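Local coordinates for protein S-adenosylmethionine:tRNA ribosyltransferase-isomerase (Thermotoga maritima, PDB 1VKY) that probably transfers and isomerises the ribose moiety of S-adenosylmethionine onto the 7-aminomethyl group of preQ1-modified tRNA, giving epoxyqueuosine, at residues Thr242-Lys245 with Leu246-Thr249. Numbering follows the deposited sequence.
Sequences TVRK and LRET
Helix 240-252 is amphipathic, and Thr242-Lys245 and Leu246-Thr249 are consecutive turns of it, joined by i to i+4 contacts. Leu246, Arg247, Glu248 and Thr249 each donate their backbone N-H to the carbonyl oxygen four residues back, on Thr242, Val243, Arg244 and Lys245; the straightest is Glu248 N to Arg244 O, 2.9 Å long with an N-H...O angle of 167°. Lys245 O is gripped twice, for besides Thr249 N it accepts the hydroxyl Thr249 OG1 at 2.6 Å, and the two donors arrive from opposite faces of the carbonyl plane. Thr249 holds OG1 beside its own backbone N (chi1 -60°), which turns the hydroxyl back toward the preceding turn; the bond to Lys245 O satisfies this buried group inside the helix. On the more exposed side Arg244 and Glu248 run side by side, pointing the same way. The carboxylate lies tightly against the aliphatic part of the arginine, Glu248 OE2 being 3.0 Å from Arg244 CD, with the guanidinium and carboxylate planes 53° apart. The Arg244 chain bends at chi3, and Arg244 NH1 stays 4.2 Å from Glu248 OE1, beyond a salt bridge, although the opposite charges probably still attract. Arg247 NH2 comes to 3.7 Å from Arg244 CG. On the buried side Leu246 CD1 meets Thr242 CG2 at 4.2 Å, while Leu246 CG rests 3.2 Å from Thr242 O. The helix is laid on the mixed sheet: Leu246 and Thr249 touch Leu67 of strand 67-75 and Ile256 of strand 256-259, and Thr242 and Lys245 pack on Ala207 of strand 205-213. Two polar ends of the helix also reach backbone carbonyls of that last strand, Thr242 OG1 bonding to Glu208 O and Lys245 NZ to Phe206 O.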
loop_
_atom_site.group_PDB
_atom_site.type_symbol
_atom_site.label_atom_id
_atom_site.label_comp_id
_atom_site.label_asym_id
_atom_site.label_seq_id
_atom_site.Cartn_x
_atom_site.Cartn_y
_atom_site.Cartn_z
ATOM N N THR B 242 -6.191 -7.877 28.687
ATOM C CA THR B 242 -5.583 -8.907 27.831
ATOM C C THR B 242 -4.857 -9.978 28.616
ATOM O O THR B 242 -4.972 -11.159 28.320
ATOM C CB THR B 242 -4.608 -8.256 26.867
ATOM O OG1 THR B 242 -5.321 -7.336 26.049
ATOM C CG2 THR B 242 -4.024 -9.304 25.851
ATOM N N VAL B 243 -4.100 -9.582 29.639
ATOM C CA VAL B 243 -3.470 -10.554 30.509
ATOM C C VAL B 243 -4.511 -11.497 31.119
ATOM O O VAL B 243 -4.291 -12.708 31.199
ATOM C CB VAL B 243 -2.597 -9.861 31.625
ATOM C CG1 VAL B 243 -2.072 -10.883 32.646
ATOM C CG2 VAL B 243 -1.420 -9.091 31.007
ATOM N N ARG B 244 -5.631 -10.947 31.592
ATOM C CA ARG B 244 -6.700 -11.770 32.173
ATOM C C ARG B 244 -7.273 -12.748 31.174
ATOM O O ARG B 244 -7.466 -13.913 31.469
ATOM C CB ARG B 244 -7.836 -10.883 32.688
ATOM C CG ARG B 244 -8.861 -11.690 33.476
ATOM C CD ARG B 244 -10.320 -11.162 33.459
ATOM N NE ARG B 244 -10.420 -9.753 33.113
ATOM C CZ ARG B 244 -11.058 -9.238 32.044
ATOM N NH1 ARG B 244 -11.708 -10.008 31.155
ATOM N NH2 ARG B 244 -11.045 -7.912 31.877
ATOM N N LYS B 245 -7.560 -12.273 29.966
ATOM C CA LYS B 245 -8.105 -13.143 28.933
ATOM C C LYS B 245 -7.166 -14.253 28.498
ATOM O O LYS B 245 -7.601 -15.364 28.192
ATOM C CB LYS B 245 -8.487 -12.293 27.747
ATOM C CG LYS B 245 -9.679 -11.423 28.055
ATOM C CD LYS B 245 -10.226 -10.771 26.817
ATOM C CE LYS B 245 -11.666 -10.371 27.057
ATOM N NZ LYS B 245 -12.128 -9.599 25.886
ATOM N N LEU B 246 -5.875 -13.970 28.454
ATOM C CA LEU B 246 -4.889 -15.002 28.085
ATOM C C LEU B 246 -4.921 -16.113 29.123
ATOM O O LEU B 246 -4.882 -17.315 28.800
ATOM C CB LEU B 246 -3.462 -14.398 28.022
ATOM C CG LEU B 246 -3.179 -13.393 26.921
ATOM C CD1 LEU B 246 -1.930 -12.619 27.247
ATOM C CD2 LEU B 246 -3.059 -14.092 25.602
ATOM N N ARG B 247 -4.960 -15.712 30.387
ATOM C CA ARG B 247 -4.993 -16.674 31.486
ATOM C C ARG B 247 -6.304 -17.466 31.505
ATOM O O ARG B 247 -6.304 -18.680 31.633
ATOM C CB ARG B 247 -4.790 -15.965 32.820
ATOM C CG ARG B 247 -4.788 -16.955 33.975
ATOM C CD ARG B 247 -4.589 -16.362 35.396
ATOM N NE ARG B 247 -5.286 -15.093 35.616
ATOM C CZ ARG B 247 -6.602 -14.957 35.788
ATOM N NH1 ARG B 247 -7.423 -16.016 35.758
ATOM N NH2 ARG B 247 -7.095 -13.732 35.971
ATOM N N GLU B 248 -7.421 -16.790 31.327
ATOM C CA GLU B 248 -8.736 -17.475 31.245
ATOM C C GLU B 248 -8.872 -18.457 30.070
ATOM O O GLU B 248 -9.496 -19.526 30.191
ATOM C CB GLU B 248 -9.843 -16.439 31.151
ATOM C CG GLU B 248 -10.070 -15.646 32.427
ATOM C CD GLU B 248 -11.021 -14.495 32.219
ATOM O OE1 GLU B 248 -11.328 -14.149 31.050
ATOM O OE2 GLU B 248 -11.456 -13.935 33.232
ATOM N N THR B 249 -8.302 -18.093 28.930
ATOM C CA THR B 249 -8.353 -18.940 27.747
ATOM C C THR B 249 -7.566 -20.237 27.972
ATOM O O THR B 249 -8.050 -21.331 27.701
ATOM C CB THR B 249 -7.770 -18.164 26.562
ATOM O OG1 THR B 249 -8.533 -16.977 26.355
ATOM C CG2 THR B 249 -7.997 -18.907 25.261
#